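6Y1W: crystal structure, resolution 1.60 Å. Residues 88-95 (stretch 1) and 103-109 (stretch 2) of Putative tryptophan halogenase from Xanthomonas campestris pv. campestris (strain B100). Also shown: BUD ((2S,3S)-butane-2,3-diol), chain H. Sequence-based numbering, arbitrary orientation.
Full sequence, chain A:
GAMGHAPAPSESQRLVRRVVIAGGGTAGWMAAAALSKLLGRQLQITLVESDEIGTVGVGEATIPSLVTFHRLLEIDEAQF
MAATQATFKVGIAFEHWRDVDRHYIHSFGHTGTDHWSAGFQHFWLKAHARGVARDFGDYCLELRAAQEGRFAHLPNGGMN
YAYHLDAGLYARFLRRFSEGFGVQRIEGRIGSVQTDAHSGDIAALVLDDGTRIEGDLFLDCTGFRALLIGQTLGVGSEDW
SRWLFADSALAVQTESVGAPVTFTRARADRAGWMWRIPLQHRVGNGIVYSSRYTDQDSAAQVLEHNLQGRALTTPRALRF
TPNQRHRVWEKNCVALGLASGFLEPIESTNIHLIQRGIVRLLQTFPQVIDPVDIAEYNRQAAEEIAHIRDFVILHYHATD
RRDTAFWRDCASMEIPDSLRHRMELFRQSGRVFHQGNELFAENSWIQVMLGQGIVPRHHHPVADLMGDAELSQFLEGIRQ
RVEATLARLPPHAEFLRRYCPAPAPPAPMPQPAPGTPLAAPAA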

# COMPACT_ATOMS: atom_id res chain seq x y z
N PHE A 88 25.76 12.57 -5.07
CA PHE A 88 24.47 12.02 -5.45
C PHE A 88 24.58 10.56 -5.88
O PHE A 88 25.61 10.11 -6.40
N LYS A 89 23.48 9.82 -5.67
CA LYS A 89 23.39 8.41 -6.02
C LYS A 89 22.13 8.18 -6.81
O LYS A 89 21.06 8.59 -6.36
N VAL A 90 22.24 7.52 -7.98
CA VAL A 90 21.05 7.16 -8.76
C VAL A 90 20.87 5.66 -8.89
O VAL A 90 19.89 5.23 -9.52
N GLY A 91 21.76 4.84 -8.33
CA GLY A 91 21.60 3.40 -8.48
C GLY A 91 22.81 2.66 -7.93
O GLY A 91 23.74 3.26 -7.38
N ILE A 92 22.77 1.33 -8.11
CA ILE A 92 23.83 0.41 -7.68
C ILE A 92 24.24 -0.41 -8.89
O ILE A 92 23.38 -1.02 -9.56
N ALA A 93 25.54 -0.48 -9.17
CA ALA A 93 26.04 -1.33 -10.24
C ALA A 93 26.38 -2.69 -9.66
O ALA A 93 27.28 -2.80 -8.81
N PHE A 94 25.63 -3.72 -10.10
CA PHE A 94 25.83 -5.08 -9.60
C PHE A 94 26.71 -5.83 -10.58
O PHE A 94 26.27 -6.16 -11.69
N GLU A 95 27.95 -6.07 -10.18
CA GLU A 95 28.93 -6.75 -11.03
C GLU A 95 29.17 -8.18 -10.53
O GLU A 95 29.39 -8.40 -9.34
N HIS A 103 27.02 -8.24 -15.78
CA HIS A 103 26.74 -7.10 -14.91
C HIS A 103 25.42 -6.46 -15.27
O HIS A 103 24.90 -6.63 -16.37
N TYR A 104 24.86 -5.70 -14.33
CA TYR A 104 23.67 -4.90 -14.62
C TYR A 104 23.61 -3.80 -13.58
O TYR A 104 24.39 -3.78 -12.62
N ILE A 105 22.66 -2.88 -13.76
CA ILE A 105 22.43 -1.78 -12.81
C ILE A 105 21.02 -1.88 -12.26
O ILE A 105 20.05 -2.06 -13.01
N HIS A 106 20.90 -1.71 -10.93
CA HIS A 106 19.63 -1.55 -10.24
C HIS A 106 19.53 -0.06 -9.92
O HIS A 106 20.19 0.41 -8.98
N SER A 107 18.68 0.65 -10.65
CA SER A 107 18.60 2.10 -10.49
C SER A 107 17.32 2.46 -9.77
O SER A 107 16.40 1.65 -9.63
N PHE A 108 17.26 3.72 -9.34
CA PHE A 108 15.99 4.31 -8.95
C PHE A 108 15.16 4.60 -10.19
O PHE A 108 15.55 4.30 -11.32
N GLY A 109 13.98 5.17 -10.00
CA GLY A 109 13.16 5.53 -11.15
C GLY A 109 12.31 4.38 -11.67
O GLY A 109 11.99 3.44 -10.96

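The two stretches pair as antiparallel strands, so their side chains meet mainly as neighbours on the same sheet face. F88 (chi1 m) lies out of reach of stretch 2. K89 leaves sideways, but its all-t chain brings CE to 3.9 Å from CZ of F108, while K89 O sits at the edge of that ring, 3.4 Å from F108 CE2. V90 (m) points away and contributes its backbone instead: F108 N donates to V90 O at 3.0 Å. F108 (m) points toward stretch 1, and its CE1 also lies 3.9 Å from C1 of the bound butanediol. At G91 the strands close to 3.8 Å between its CA and S107 CA; an ideal CB here would clash with S107 CA. S107 (p) turns its OG to F108 O, a 2.8 Å hydrogen bond. I92 (m, t) shares a face with H106, F94 and Y104, whereas A93 lies on the other, its CB 4.3 Å from CG1 of I105 (m, t). F94 (m) makes the most extensive contact: its CB packs over the face of Y104 (p), 3.5 Å from CE1, leaving the two rings nearly parallel but slid apart. F94 CE2 reaches H106 CB (t) at 3.7 Å. Finally, E95 (m, t) lays CG over the H103 (m) ring, with E95 CB 3.5 Å from H103 ND1.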

# COMPACT_ATOMS: atom_id res chain seq x y z
CB PHE A 88 23.84 12.85 -6.58
CG PHE A 88 23.44 14.22 -6.15
CD1 PHE A 88 22.23 14.42 -5.44
CD2 PHE A 88 24.25 15.32 -6.39
CE1 PHE A 88 21.86 15.68 -4.99
CE2 PHE A 88 23.87 16.59 -5.93
CZ PHE A 88 22.68 16.77 -5.24
CB LYS A 89 23.35 7.55 -4.74
CG LYS A 89 23.13 6.06 -5.03
CD LYS A 89 22.95 5.30 -3.73
CE LYS A 89 22.51 3.84 -4.04
NZ LYS A 89 21.91 3.21 -2.78
CB VAL A 90 21.06 7.82 -10.15
CG1 VAL A 90 21.01 9.34 -10.02
CG2 VAL A 90 22.31 7.39 -10.95
CB ILE A 92 23.35 -0.55 -6.57
CG1 ILE A 92 22.88 0.27 -5.35
CG2 ILE A 92 24.46 -1.49 -6.13
CD1 ILE A 92 22.33 -0.59 -4.19
CB ALA A 93 27.25 -0.70 -10.93
CB PHE A 94 24.49 -5.79 -9.43
CG PHE A 94 23.78 -5.39 -8.17
CD1 PHE A 94 24.15 -5.99 -6.96
CD2 PHE A 94 22.85 -4.35 -8.15
CE1 PHE A 94 23.55 -5.59 -5.73
CE2 PHE A 94 22.23 -3.96 -6.93
CZ PHE A 94 22.60 -4.57 -5.72
CB GLU A 95 30.24 -5.96 -11.04
CG GLU A 95 30.10 -4.60 -11.67
CD GLU A 95 31.39 -3.79 -11.68
OE1 GLU A 95 32.35 -4.19 -11.00
OE2 GLU A 95 31.43 -2.77 -12.41
CB HIS A 103 27.87 -6.06 -15.03
CG HIS A 103 29.23 -6.67 -15.00
ND1 HIS A 103 29.61 -7.57 -14.03
CD2 HIS A 103 30.27 -6.56 -15.85
CE1 HIS A 103 30.86 -7.94 -14.25
NE2 HIS A 103 31.28 -7.35 -15.35
CB TYR A 104 22.36 -5.75 -14.61
CG TYR A 104 21.95 -6.18 -13.19
CD1 TYR A 104 22.55 -7.27 -12.55
CD2 TYR A 104 20.99 -5.47 -12.50
CE1 TYR A 104 22.21 -7.63 -11.26
CE2 TYR A 104 20.65 -5.81 -11.22
CZ TYR A 104 21.24 -6.89 -10.60
OH TYR A 104 20.90 -7.24 -9.29
CB ILE A 105 22.65 -0.40 -13.48
CG1 ILE A 105 24.13 -0.25 -13.87
CG2 ILE A 105 22.25 0.76 -12.54
CD1 ILE A 105 24.33 0.92 -14.87
CB HIS A 106 19.60 -2.38 -8.96
CG HIS A 106 18.36 -2.18 -8.15
ND1 HIS A 106 18.27 -2.60 -6.84
CD2 HIS A 106 17.19 -1.58 -8.46
CE1 HIS A 106 17.07 -2.28 -6.37
NE2 HIS A 106 16.40 -1.65 -7.32
CB SER A 107 18.66 2.81 -11.85
OG SER A 107 17.44 2.63 -12.57
CB PHE A 108 16.22 5.57 -8.12
CG PHE A 108 17.12 5.35 -6.92
CD1 PHE A 108 16.93 4.25 -6.09
CD2 PHE A 108 18.15 6.25 -6.64
CE1 PHE A 108 17.77 4.05 -4.99
CE2 PHE A 108 19.00 6.04 -5.56
CZ PHE A 108 18.80 4.97 -4.72
C1 BUD H . 15.03 2.24 -2.87
O1 BUD H . 15.48 0.40 -4.29
C2 BUD H . 14.45 1.00 -3.55
O2 BUD H . 12.66 0.30 -5.09
C3 BUD H . 13.30 1.42 -4.48
C4 BUD H . 12.27 2.21 -3.67